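Local coordinates for p-47 protein (Clostridium botulinum E1 str. 'BoNT E Beluga', PDB 5WIX) that is of unknown function but has the tubular (TULIP) fold of bactericidal/permeability-increasing protein, so that it may, by analogy, bind lipids, at residues I47-S52 with K167-I172; I102-I107 with S143-E148; A174-T179 with D405-N410; M359-I364 with V379-L384. One frame throughout, in Å; residues are numbered along the deposited sequence.

Contact 1: I47-S52 with K167-I172; sequences IEFLYS and KQVSYI
The Phe49 ring meets the segment 167-172 at its edge: Gln168 CG and Val169 CG2 both lie in the plane of the ring, and neither stands over a face. CE1 carries the first approach, 3.8 Å from Gln168 CD, while CZ carries the second, 3.8 Å from Val169 CG2. The Gln168 amide is turned 86° against the ring, so two flat groups meet almost perpendicularly as their side chains slide past each other in opposite directions. Gln168 CG stands anti to its backbone N (chi1 176°), and the chain bends at the next torsion before the amide passes the rim of the ring. Beyond the ring, NE2 comes to the backbone of the other segment, 3.5 Å from Ile47 CA and 3.4 Å from Glu48 O, and it makes a weak hydrogen bond to Lys46 O. Val169 crosses Phe49 at about a right angle and offers only CG2.

Two further aromatic residues also meet Phe49: Phe64 of the adjacent strand edge-to-face, and Phe162 with its ring inclined by about 75°. Val169 also rests on Tyr41 of helix 31-42 and on Phe125. The result is a mixed contact, a glutamine side chain and a valine methyl against a phenylalanine edge, that lays a loop on a strand of the curled sheet in this TULIP-like fold.

Contact 2: I102-I107 with S143-E148; sequences IPILEI and SGKLYE
Pro103 and Gly144 lie opposite each other where an antiparallel strand pair gives way to loop, their CA atoms 4.2 Å apart. Strand 104-113 is about to begin on one side, and on the other the chain has just left strand 138-140, its partner in the curled sheet. Farther in, ordinary backbone hydrogen bonds tie Ile104 to Asp141 and Leu142, and Glu106 to Val139. Here the contact is weaker in kind: Gly144 CA directs a CA-H...O contact at Ile102 O (3.5 Å, with 147° at the hydrogen). Gly144 is extended beyond the usual strand range, with phi 170°, and the chain passes close by Ile102 there. Just before it, Ser143 O sits 3.3 Å from Pro103 CB, a carbonyl against the flank of the ring, while Ser143, whose CB points away from the 102-107 segment, touches Phe152 and helix 153-159.

Lys145 supplies the rest. Its carbonyl O faces Ile102 CG1 at 3.9 Å, and its aliphatic chain runs past Ile102 O. A bend at chi3 (-68°) sets CE 4.1 Å from Ile102 O, and NZ ends 4.0 Å from Ile104 CD1, where the two side chains cross obliquely. Both Ile104 and Lys145 also touch a crystal neighbour, which may influence their positions. On its other edge the 102-107 segment bonds through Pro103 and Leu105 to strand 78-85. The arrangement is that of an antiparallel ladder giving way to a loop at the end of a strand pair in a curled sheet.

Contact 3: A174-T179 with D405-N410; sequences ASLNVT and DIVNWN
Ala174 and Trp409 face each other at one end of a short antiparallel ladder, with Ala174 CB 3.4 Å from Trp409 CE3. The indole also carries Val407 CG1 over one face, offset toward the rim, so Ala174 and Val407 both pack on the same indole. Leu176 shares this face of the sheet. Its CG is anti to the backbone N (chi1 -172°), and from there CD1 reaches Val407 CG2 at 3.9 Å. Ile406 lies side by side with Leu176, pointing the same way, with its CG2 4.2 Å from Leu176 CG; both side chains also touch Pro187.

On the opposite face Ser175 stands beside Asn408. Ser175 OG takes the position between its own N and carbonyl carbon (chi1 70°), which places it 3.4 Å from Asn408 CB and lets it give a weak bond to Asn408 O. That oxygen is mainly held by Ser175 N, at 2.9 Å. Asn408 N returns a bond of 3.0 Å to Ser175 O, completing the hydrogen-bonded pair, and beyond the last bridge Asn177 N bonds to Ile406 O.

Beyond the segments, Trp409 packs on Tyr27 and Cys29 and meets the ring of Tyr204, while strand 174-177 pairs also with strand 120-125. Alternating hydrogen-bonded and non-hydrogen-bonded pairs are the hallmark of antiparallel sheet; here they join a late part of the chain to the large curled sheet of this BPI-like fold.

Contact 4: M359-I364 with V379-L384; sequences MECRPI and VGNWSL
Strand 359-363 and helix 379-384 run in nearly opposite directions, 153° apart, with their axes approaching to 8.1 Å. This is helix-on-sheet packing, as in TULIP domains, where a long helix lies against a strongly curved antiparallel sheet. Cys361 is central on the strand. Its SG stands anti to the backbone N (chi1 171°), which carries the sulfur to the helix at Gly380, 3.5 Å from that residue's CA. Without a side chain, Gly380 presents its bare backbone to the thiol, and strand and helix come close here. Asn381 follows on the helix; its OD1 is 3.2 Å from Cys361 CB.

One turn later Leu384 extends over the strand backbone. Its CD1 touches Met359 C and Glu360 N, each at 3.8 Å, thus settling against the peptide that joins the two residues, and it also meets Cys361 CB at 4.0 Å. Met359 slides past Leu384 in the opposite direction, bringing SD to 4.0 Å from Leu384 CB; it touches Arg388 farther along the helix as well.

Other residues of the helix meet different strands: Val379 packs on Val290 and Tyr295, and Ser383 on Ile288 and Pro297. The strand in turn is bonded through Glu360 and Arg362 to strand 328-343. Within the helix, Val379 O is gripped twice by Ser383, whose N and OG reach it from opposite faces of the carbonyl plane, the OG bond measuring 3.0 Å.

Contact 3 is the buried one, about 12 Å from the centre of the chain; contacts 1, 2 and 4 lie 33 to 41 Å from it and are partly buried. Contacts 1, 2 and 3 reach the same curled sheet, whereas contact 4 belongs to a different curled sheet, and the centre of contact 4 lies about 74 Å from that of contact 1. Chemistry follows place: a regular backbone ladder with apolar packing in contact 3, a ring edge met by a loop in contact 1, carbonyl and CA-H contacts at a strand end in contact 2, and sulfur and aliphatic packing in contact 4. Contacts 1 and 3 touch at Tyr171 OH and Asn410 OD1, modelled too close for the probable hydrogen bond to be taken at face value.

Contact 1: I47-S52 with K167-I172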
loop_
_atom_site.group_PDB
_atom_site.type_symbol
_atom_site.label_atom_id
_atom_site.label_comp_id
_atom_site.label_asym_id
_atom_site.label_seq_id
_atom_site.Cartn_x
_atom_site.Cartn_y
_atom_site.Cartn_z
ATOM N N ILE A 47 18.692 -28.777 8.238
ATOM C CA ILE A 47 19.035 -27.619 9.066
ATOM C C ILE A 47 19.750 -27.990 10.367
ATOM O O ILE A 47 19.188 -27.871 11.462
ATOM C CB ILE A 47 17.777 -26.782 9.413
ATOM C CG1 ILE A 47 18.160 -25.490 10.154
ATOM C CG2 ILE A 47 16.786 -27.615 10.231
ATOM C CD1 ILE A 47 17.031 -24.448 10.266
ATOM N N GLU A 48 20.997 -28.431 10.237
ATOM C CA GLU A 48 21.839 -28.680 11.400
ATOM C C GLU A 48 22.961 -27.636 11.411
ATOM O O GLU A 48 23.532 -27.305 10.364
ATOM C CB GLU A 48 22.374 -30.134 11.399
ATOM C CG GLU A 48 23.841 -30.345 10.995
ATOM C CD GLU A 48 24.266 -31.819 11.009
ATOM O OE1 GLU A 48 23.418 -32.694 11.291
ATOM O OE2 GLU A 48 25.453 -32.100 10.735
ATOM N N PHE A 49 23.228 -27.084 12.594
ATOM C CA PHE A 49 24.247 -26.046 12.775
ATOM C C PHE A 49 25.435 -26.551 13.589
ATOM O O PHE A 49 25.277 -27.007 14.725
ATOM C CB PHE A 49 23.653 -24.815 13.463
ATOM C CG PHE A 49 22.823 -23.954 12.559
ATOM C CD1 PHE A 49 22.665 -24.283 11.225
ATOM C CD2 PHE A 49 22.210 -22.808 13.038
ATOM C CE1 PHE A 49 21.902 -23.497 10.393
ATOM C CE2 PHE A 49 21.445 -22.017 12.209
ATOM C CZ PHE A 49 21.291 -22.362 10.885
ATOM N N LEU A 50 26.625 -26.462 13.008
ATOM C CA LEU A 50 27.827 -26.918 13.689
ATOM C C LEU A 50 28.835 -25.785 13.808
ATOM O O LEU A 50 29.009 -24.980 12.886
ATOM C CB LEU A 50 28.451 -28.112 12.958
ATOM C CG LEU A 50 27.584 -29.361 12.735
ATOM C CD1 LEU A 50 28.163 -30.227 11.626
ATOM C CD2 LEU A 50 27.424 -30.175 14.007
ATOM N N TYR A 51 29.468 -25.710 14.971
ATOM C CA TYR A 51 30.567 -24.790 15.181
ATOM C C TYR A 51 31.498 -25.383 16.222
ATOM O O TYR A 51 31.051 -25.933 17.225
ATOM C CB TYR A 51 30.071 -23.407 15.619
ATOM C CG TYR A 51 31.191 -22.403 15.807
ATOM C CD1 TYR A 51 31.659 -21.637 14.745
ATOM C CD2 TYR A 51 31.791 -22.233 17.046
ATOM C CE1 TYR A 51 32.690 -20.723 14.922
ATOM C CE2 TYR A 51 32.820 -21.330 17.228
ATOM C CZ TYR A 51 33.263 -20.576 16.169
ATOM O OH TYR A 51 34.286 -19.681 16.369
ATOM N N SER A 52 32.796 -25.289 15.964
ATOM C CA SER A 52 33.792 -25.733 16.919
ATOM C C SER A 52 34.926 -24.721 16.954
ATOM O O SER A 52 35.684 -24.582 15.996
ATOM C CB SER A 52 34.321 -27.131 16.572
ATOM O OG SER A 52 35.298 -27.082 15.544
ATOM N N LYS A 167 24.488 -18.435 5.470
ATOM C CA LYS A 167 24.103 -18.808 4.120
ATOM C C LYS A 167 23.128 -19.980 4.102
ATOM O O LYS A 167 22.322 -20.110 3.176
ATOM C CB LYS A 167 25.353 -19.146 3.300
ATOM C CG LYS A 167 26.337 -17.987 3.177
ATOM C CD LYS A 167 27.557 -18.366 2.349
ATOM C CE LYS A 167 28.441 -17.156 2.077
ATOM N NZ LYS A 167 29.562 -17.488 1.155
ATOM N N GLN A 168 23.199 -20.821 5.129
ATOM C CA GLN A 168 22.382 -22.024 5.191
ATOM C C GLN A 168 20.893 -21.705 5.228
ATOM O O GLN A 168 20.085 -22.433 4.649
ATOM C CB GLN A 168 22.761 -22.868 6.405
ATOM C CG GLN A 168 21.884 -24.083 6.579
ATOM C CD GLN A 168 22.645 -25.261 7.128
ATOM O OE1 GLN A 168 23.874 -25.232 7.215
ATOM N NE2 GLN A 168 21.920 -26.310 7.509
ATOM N N VAL A 169 20.528 -20.612 5.891
ATOM C CA VAL A 169 19.132 -20.177 5.904
ATOM C C VAL A 169 18.838 -19.124 4.835
ATOM O O VAL A 169 19.058 -17.930 5.034
ATOM C CB VAL A 169 18.737 -19.609 7.263
ATOM C CG1 VAL A 169 17.257 -19.235 7.251
ATOM C CG2 VAL A 169 19.039 -20.615 8.353
ATOM N N SER A 170 18.328 -19.575 3.700
ATOM C CA SER A 170 18.068 -18.672 2.592
ATOM C C SER A 170 16.577 -18.366 2.437
ATOM O O SER A 170 16.100 -18.154 1.321
ATOM C CB SER A 170 18.624 -19.264 1.289
ATOM O OG SER A 170 18.078 -20.550 1.028
ATOM N N TYR A 171 15.846 -18.327 3.548
ATOM C CA TYR A 171 14.401 -18.151 3.470
ATOM C C TYR A 171 14.011 -16.759 3.007
ATOM O O TYR A 171 14.555 -15.759 3.478
ATOM C CB TYR A 171 13.722 -18.428 4.802
ATOM C CG TYR A 171 12.232 -18.302 4.661
ATOM C CD1 TYR A 171 11.541 -19.145 3.804
ATOM C CD2 TYR A 171 11.519 -17.320 5.343
ATOM C CE1 TYR A 171 10.179 -19.035 3.633
ATOM C CE2 TYR A 171 10.149 -17.202 5.186
ATOM C CZ TYR A 171 9.482 -18.066 4.322
ATOM O OH TYR A 171 8.118 -17.976 4.136
ATOM N N ILE A 172 13.046 -16.713 2.092
ATOM C CA ILE A 172 12.614 -15.470 1.471
ATOM C C ILE A 172 11.344 -14.932 2.093
ATOM O O ILE A 172 10.255 -15.417 1.795
ATOM C CB ILE A 172 12.347 -15.659 -0.008
ATOM C CG1 ILE A 172 13.442 -16.503 -0.656
ATOM C CG2 ILE A 172 12.196 -14.311 -0.675
ATOM C CD1 ILE A 172 13.116 -16.924 -2.089
#

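Contact 2: I102-I107 with S143-E148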
loop_
_atom_site.group_PDB
_atom_site.type_symbol
_atom_site.label_atom_id
_atom_site.label_comp_id
_atom_site.label_asym_id
_atom_site.label_seq_id
_atom_site.Cartn_x
_atom_site.Cartn_y
_atom_site.Cartn_z
ATOM N N ILE A 102 14.509 -23.576 24.660
ATOM C CA ILE A 102 13.809 -22.649 23.786
ATOM C C ILE A 102 14.312 -21.215 23.976
ATOM O O ILE A 102 13.759 -20.448 24.778
ATOM C CB ILE A 102 12.292 -22.718 24.012
ATOM C CG1 ILE A 102 11.826 -24.173 23.941
ATOM C CG2 ILE A 102 11.572 -21.882 22.974
ATOM C CD1 ILE A 102 10.366 -24.362 24.234
ATOM N N PRO A 103 15.387 -20.867 23.244
ATOM C CA PRO A 103 15.974 -19.528 23.292
ATOM C C PRO A 103 15.142 -18.510 22.539
ATOM O O PRO A 103 14.389 -18.852 21.617
ATOM C CB PRO A 103 17.344 -19.711 22.625
ATOM C CG PRO A 103 17.235 -20.941 21.808
ATOM C CD PRO A 103 16.199 -21.811 22.450
ATOM N N ILE A 104 15.277 -17.253 22.934
ATOM C CA ILE A 104 14.577 -16.190 22.242
ATOM C C ILE A 104 15.557 -15.134 21.761
ATOM O O ILE A 104 16.276 -14.501 22.551
ATOM C CB ILE A 104 13.513 -15.558 23.136
ATOM C CG1 ILE A 104 12.443 -16.602 23.482
ATOM C CG2 ILE A 104 12.915 -14.339 22.461
ATOM C CD1 ILE A 104 11.177 -16.022 24.068
ATOM N N LEU A 105 15.573 -14.971 20.446
ATOM C CA LEU A 105 16.506 -14.087 19.765
ATOM C C LEU A 105 15.803 -12.890 19.162
ATOM O O LEU A 105 14.595 -12.911 18.943
ATOM C CB LEU A 105 17.235 -14.849 18.659
ATOM C CG LEU A 105 17.723 -16.223 19.096
ATOM C CD1 LEU A 105 18.206 -17.057 17.917
ATOM C CD2 LEU A 105 18.835 -15.997 20.088
ATOM N N GLU A 106 16.574 -11.845 18.904
ATOM C CA GLU A 106 16.160 -10.767 18.017
ATOM C C GLU A 106 17.136 -10.768 16.860
ATOM O O GLU A 106 18.349 -10.821 17.085
ATOM C CB GLU A 106 16.164 -9.407 18.717
ATOM C CG GLU A 106 14.906 -9.095 19.498
ATOM C CD GLU A 106 14.929 -7.677 20.035
ATOM O OE1 GLU A 106 13.841 -7.088 20.226
ATOM O OE2 GLU A 106 16.042 -7.145 20.257
ATOM N N ILE A 107 16.623 -10.738 15.631
ATOM C CA ILE A 107 17.483 -10.762 14.447
ATOM C C ILE A 107 17.143 -9.680 13.411
ATOM O O ILE A 107 16.015 -9.180 13.362
ATOM C CB ILE A 107 17.422 -12.126 13.737
ATOM C CG1 ILE A 107 17.292 -13.260 14.741
ATOM C CG2 ILE A 107 18.663 -12.341 12.907
ATOM C CD1 ILE A 107 17.562 -14.613 14.133
ATOM N N SER A 143 17.578 -17.113 27.217
ATOM C CA SER A 143 18.584 -18.081 26.829
ATOM C C SER A 143 17.983 -19.442 26.563
ATOM O O SER A 143 18.477 -20.178 25.711
ATOM C CB SER A 143 19.649 -18.152 27.903
ATOM O OG SER A 143 20.586 -19.140 27.510
ATOM N N GLY A 144 16.906 -19.766 27.271
ATOM C CA GLY A 144 16.278 -21.067 27.141
ATOM C C GLY A 144 15.227 -21.294 28.196
ATOM O O GLY A 144 15.241 -20.671 29.252
ATOM N N LYS A 145 14.275 -22.165 27.893
ATOM C CA LYS A 145 13.160 -22.402 28.798
ATOM C C LYS A 145 12.774 -23.875 28.819
ATOM O O LYS A 145 12.523 -24.481 27.782
ATOM C CB LYS A 145 11.961 -21.545 28.397
ATOM C CG LYS A 145 12.200 -20.064 28.616
ATOM C CD LYS A 145 10.960 -19.244 28.427
ATOM C CE LYS A 145 10.539 -19.258 26.974
ATOM N NZ LYS A 145 9.377 -18.353 26.743
ATOM N N LEU A 146 12.779 -24.461 30.002
ATOM C CA LEU A 146 13.308 -23.808 31.192
ATOM C C LEU A 146 14.235 -24.857 31.818
ATOM O O LEU A 146 14.534 -24.867 33.027
ATOM C CB LEU A 146 12.180 -23.371 32.142
ATOM C CG LEU A 146 12.485 -22.439 33.329
ATOM C CD1 LEU A 146 12.574 -20.968 32.893
ATOM C CD2 LEU A 146 11.464 -22.631 34.464
ATOM N N TYR A 147 14.679 -25.750 30.940
ATOM C CA TYR A 147 15.405 -26.943 31.329
ATOM C C TYR A 147 16.886 -26.653 31.491
ATOM O O TYR A 147 17.713 -27.567 31.430
ATOM C CB TYR A 147 15.189 -28.057 30.296
ATOM N N GLU A 148 17.225 -25.388 31.712
ATOM C CA GLU A 148 18.631 -25.006 31.784
ATOM C C GLU A 148 19.187 -24.787 33.190
ATOM O O GLU A 148 18.469 -24.870 34.192
ATOM C CB GLU A 148 18.873 -23.746 30.961
ATOM C CG GLU A 148 19.077 -24.015 29.478
ATOM C CD GLU A 148 20.440 -24.621 29.162
ATOM O OE1 GLU A 148 20.983 -24.316 28.078
ATOM O OE2 GLU A 148 20.972 -25.401 29.982
#

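Contact 3: A174-T179 with D405-N410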
loop_
_atom_site.group_PDB
_atom_site.type_symbol
_atom_site.label_atom_id
_atom_site.label_comp_id
_atom_site.label_asym_id
_atom_site.label_seq_id
_atom_site.Cartn_x
_atom_site.Cartn_y
_atom_site.Cartn_z
ATOM N N ALA A 174 9.931 -12.018 1.652
ATOM C CA ALA A 174 9.125 -11.293 0.680
ATOM C C ALA A 174 9.945 -10.982 -0.552
ATOM O O ALA A 174 11.134 -10.661 -0.452
ATOM C CB ALA A 174 8.580 -10.011 1.279
ATOM N N SER A 175 9.315 -11.092 -1.717
ATOM C CA SER A 175 9.934 -10.618 -2.941
ATOM C C SER A 175 9.453 -9.196 -3.158
ATOM O O SER A 175 8.266 -8.889 -2.990
ATOM C CB SER A 175 9.593 -11.511 -4.128
ATOM O OG SER A 175 8.227 -11.391 -4.491
ATOM N N LEU A 176 10.391 -8.317 -3.479
ATOM C CA LEU A 176 10.051 -6.945 -3.782
ATOM C C LEU A 176 10.522 -6.592 -5.189
ATOM O O LEU A 176 11.700 -6.752 -5.520
ATOM C CB LEU A 176 10.655 -5.997 -2.762
ATOM C CG LEU A 176 10.151 -4.569 -2.946
ATOM C CD1 LEU A 176 10.049 -3.842 -1.616
ATOM C CD2 LEU A 176 11.029 -3.807 -3.934
ATOM N N ASN A 177 9.585 -6.101 -5.999
ATOM C CA ASN A 177 9.794 -5.874 -7.422
ATOM C C ASN A 177 9.892 -4.390 -7.768
ATOM O O ASN A 177 8.869 -3.715 -7.881
ATOM C CB ASN A 177 8.637 -6.514 -8.204
ATOM C CG ASN A 177 9.008 -6.888 -9.624
ATOM O OD1 ASN A 177 9.938 -6.338 -10.212
ATOM N ND2 ASN A 177 8.265 -7.831 -10.189
ATOM N N VAL A 178 11.104 -3.865 -7.919
ATOM C CA VAL A 178 11.231 -2.579 -8.599
ATOM C C VAL A 178 11.106 -2.893 -10.082
ATOM O O VAL A 178 11.342 -4.029 -10.492
ATOM C CB VAL A 178 12.564 -1.851 -8.320
ATOM C CG1 VAL A 178 12.494 -0.399 -8.840
ATOM C CG2 VAL A 178 12.901 -1.888 -6.835
ATOM N N THR A 179 10.726 -1.903 -10.879
ATOM C CA THR A 179 10.548 -2.086 -12.319
ATOM C C THR A 179 9.489 -3.158 -12.622
ATOM O O THR A 179 9.754 -4.154 -13.303
ATOM C CB THR A 179 11.890 -2.442 -13.029
ATOM O OG1 THR A 179 12.301 -3.769 -12.674
ATOM C CG2 THR A 179 12.986 -1.446 -12.639
ATOM N N ASP A 405 1.626 -6.766 -7.202
ATOM C CA ASP A 405 2.540 -6.145 -8.169
ATOM C C ASP A 405 3.940 -5.942 -7.611
ATOM O O ASP A 405 4.933 -6.391 -8.192
ATOM C CB ASP A 405 1.968 -4.802 -8.649
ATOM C CG ASP A 405 2.731 -4.219 -9.836
ATOM O OD1 ASP A 405 2.605 -4.765 -10.953
ATOM O OD2 ASP A 405 3.428 -3.198 -9.659
ATOM N N ILE A 406 4.018 -5.258 -6.482
ATOM C CA ILE A 406 5.321 -4.959 -5.905
ATOM C C ILE A 406 5.775 -5.996 -4.851
ATOM O O ILE A 406 6.762 -6.714 -5.068
ATOM C CB ILE A 406 5.322 -3.560 -5.303
ATOM C CG1 ILE A 406 4.884 -2.573 -6.372
ATOM C CG2 ILE A 406 6.699 -3.208 -4.830
ATOM C CD1 ILE A 406 5.754 -2.630 -7.597
ATOM N N VAL A 407 5.060 -6.093 -3.732
ATOM C CA VAL A 407 5.472 -7.035 -2.701
ATOM C C VAL A 407 4.621 -8.287 -2.678
ATOM O O VAL A 407 3.409 -8.220 -2.471
ATOM C CB VAL A 407 5.437 -6.416 -1.298
ATOM C CG1 VAL A 407 5.789 -7.459 -0.282
ATOM C CG2 VAL A 407 6.406 -5.254 -1.197
ATOM N N ASN A 408 5.278 -9.423 -2.898
ATOM C CA ASN A 408 4.679 -10.732 -2.674
ATOM C C ASN A 408 5.312 -11.338 -1.452
ATOM O O ASN A 408 6.493 -11.684 -1.465
ATOM C CB ASN A 408 4.880 -11.659 -3.873
ATOM C CG ASN A 408 4.427 -11.042 -5.167
ATOM O OD1 ASN A 408 3.235 -11.007 -5.467
ATOM N ND2 ASN A 408 5.379 -10.549 -5.948
ATOM N N TRP A 409 4.542 -11.460 -0.384
ATOM C CA TRP A 409 5.078 -12.025 0.850
ATOM C C TRP A 409 5.314 -13.520 0.718
ATOM O O TRP A 409 4.422 -14.266 0.297
ATOM C CB TRP A 409 4.142 -11.753 2.018
ATOM C CG TRP A 409 3.971 -10.316 2.298
ATOM C CD1 TRP A 409 2.922 -9.526 1.925
ATOM C CD2 TRP A 409 4.879 -9.469 3.009
ATOM N NE1 TRP A 409 3.118 -8.242 2.367
ATOM C CE2 TRP A 409 4.309 -8.179 3.034
ATOM C CE3 TRP A 409 6.110 -9.676 3.643
ATOM C CZ2 TRP A 409 4.930 -7.102 3.660
ATOM C CZ3 TRP A 409 6.728 -8.605 4.257
ATOM C CH2 TRP A 409 6.139 -7.335 4.265
ATOM N N ASN A 410 6.524 -13.941 1.083
ATOM C CA ASN A 410 6.939 -15.340 1.008
ATOM C C ASN A 410 6.975 -15.847 -0.420
ATOM O O ASN A 410 6.720 -17.030 -0.662
ATOM C CB ASN A 410 6.017 -16.233 1.840
ATOM C CG ASN A 410 5.920 -15.785 3.279
ATOM O OD1 ASN A 410 6.829 -16.028 4.079
ATOM N ND2 ASN A 410 4.808 -15.141 3.626
#

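Contact 4: M359-I364 with V379-L384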
loop_
_atom_site.group_PDB
_atom_site.type_symbol
_atom_site.label_atom_id
_atom_site.label_comp_id
_atom_site.label_asym_id
_atom_site.label_seq_id
_atom_site.Cartn_x
_atom_site.Cartn_y
_atom_site.Cartn_z
ATOM N N MET A 359 -26.397 23.479 -8.261
ATOM C CA MET A 359 -26.520 23.437 -9.717
ATOM C C MET A 359 -27.143 24.733 -10.208
ATOM O O MET A 359 -28.352 24.823 -10.412
ATOM C CB MET A 359 -27.335 22.233 -10.183
ATOM C CG MET A 359 -26.456 21.147 -10.762
ATOM S SD MET A 359 -27.380 19.882 -11.641
ATOM C CE MET A 359 -28.751 19.605 -10.514
ATOM N N GLU A 360 -26.289 25.732 -10.396
ATOM C CA GLU A 360 -26.727 27.092 -10.651
ATOM C C GLU A 360 -26.510 27.500 -12.101
ATOM O O GLU A 360 -25.376 27.703 -12.547
ATOM C CB GLU A 360 -25.989 28.047 -9.720
ATOM C CG GLU A 360 -26.643 29.393 -9.561
ATOM C CD GLU A 360 -25.749 30.380 -8.837
ATOM O OE1 GLU A 360 -25.046 29.967 -7.879
ATOM O OE2 GLU A 360 -25.741 31.568 -9.239
ATOM N N CYS A 361 -27.615 27.621 -12.829
ATOM C CA CYS A 361 -27.599 28.038 -14.228
ATOM C C CYS A 361 -28.166 29.446 -14.382
ATOM O O CYS A 361 -29.368 29.663 -14.187
ATOM C CB CYS A 361 -28.398 27.052 -15.065
ATOM S SG CYS A 361 -28.682 27.575 -16.748
ATOM N N ARG A 362 -27.306 30.403 -14.720
ATOM C CA ARG A 362 -27.730 31.803 -14.801
ATOM C C ARG A 362 -27.345 32.464 -16.129
ATOM O O ARG A 362 -26.249 33.015 -16.258
ATOM C CB ARG A 362 -27.146 32.609 -13.634
ATOM N N PRO A 363 -28.256 32.405 -17.121
ATOM C CA PRO A 363 -28.172 33.095 -18.417
ATOM C C PRO A 363 -27.826 34.579 -18.323
ATOM O O PRO A 363 -28.314 35.267 -17.429
ATOM C CB PRO A 363 -29.588 32.917 -19.002
ATOM C CG PRO A 363 -30.417 32.290 -17.909
ATOM C CD PRO A 363 -29.446 31.539 -17.065
ATOM N N ILE A 364 -27.006 35.059 -19.256
ATOM C CA ILE A 364 -26.615 36.471 -19.313
ATOM C C ILE A 364 -27.267 37.205 -20.501
ATOM O O ILE A 364 -26.886 37.004 -21.655
ATOM C CB ILE A 364 -25.079 36.613 -19.404
ATOM C CG1 ILE A 364 -24.406 35.621 -18.459
ATOM C CG2 ILE A 364 -24.643 38.043 -19.109
ATOM C CD1 ILE A 364 -24.695 35.863 -16.992
ATOM N N VAL A 379 -30.115 25.120 -22.223
ATOM C CA VAL A 379 -28.816 24.529 -22.546
ATOM C C VAL A 379 -27.938 24.448 -21.285
ATOM O O VAL A 379 -27.232 23.453 -21.060
ATOM C CB VAL A 379 -28.098 25.324 -23.665
ATOM C CG1 VAL A 379 -26.699 24.791 -23.902
ATOM C CG2 VAL A 379 -28.893 25.216 -24.945
ATOM N N GLY A 380 -28.012 25.492 -20.458
ATOM C CA GLY A 380 -27.338 25.514 -19.170
ATOM C C GLY A 380 -27.688 24.306 -18.326
ATOM O O GLY A 380 -26.801 23.551 -17.913
ATOM N N ASN A 381 -28.985 24.103 -18.092
ATOM C CA ASN A 381 -29.456 22.998 -17.247
ATOM C C ASN A 381 -29.144 21.630 -17.840
ATOM O O ASN A 381 -28.983 20.656 -17.119
ATOM C CB ASN A 381 -30.963 23.112 -16.991
ATOM C CG ASN A 381 -31.315 24.243 -16.029
ATOM O OD1 ASN A 381 -30.493 24.655 -15.207
ATOM N ND2 ASN A 381 -32.545 24.746 -16.127
ATOM N N TRP A 382 -29.042 21.551 -19.156
ATOM C CA TRP A 382 -28.688 20.280 -19.786
ATOM C C TRP A 382 -27.205 19.978 -19.616
ATOM O O TRP A 382 -26.796 18.813 -19.495
ATOM C CB TRP A 382 -29.058 20.299 -21.270
ATOM C CG TRP A 382 -30.497 20.023 -21.480
ATOM C CD1 TRP A 382 -31.436 20.870 -21.980
ATOM C CD2 TRP A 382 -31.172 18.813 -21.160
ATOM N NE1 TRP A 382 -32.662 20.258 -21.998
ATOM C CE2 TRP A 382 -32.524 18.989 -21.497
ATOM C CE3 TRP A 382 -30.761 17.590 -20.628
ATOM C CZ2 TRP A 382 -33.470 17.989 -21.316
ATOM C CZ3 TRP A 382 -31.701 16.597 -20.450
ATOM C CH2 TRP A 382 -33.041 16.802 -20.795
ATOM N N SER A 383 -26.409 21.046 -19.614
ATOM C CA SER A 383 -24.965 20.928 -19.547
ATOM C C SER A 383 -24.552 20.509 -18.155
ATOM O O SER A 383 -23.692 19.641 -17.992
ATOM C CB SER A 383 -24.299 22.249 -19.939
ATOM O OG SER A 383 -24.387 22.472 -21.347
ATOM N N LEU A 384 -25.184 21.119 -17.154
ATOM C CA LEU A 384 -24.889 20.806 -15.758
ATOM C C LEU A 384 -25.129 19.319 -15.493
ATOM O O LEU A 384 -24.308 18.637 -14.853
ATOM C CB LEU A 384 -25.733 21.674 -14.826
ATOM C CG LEU A 384 -25.276 23.136 -14.719
ATOM C CD1 LEU A 384 -26.182 23.968 -13.804
ATOM C CD2 LEU A 384 -23.828 23.198 -14.237
#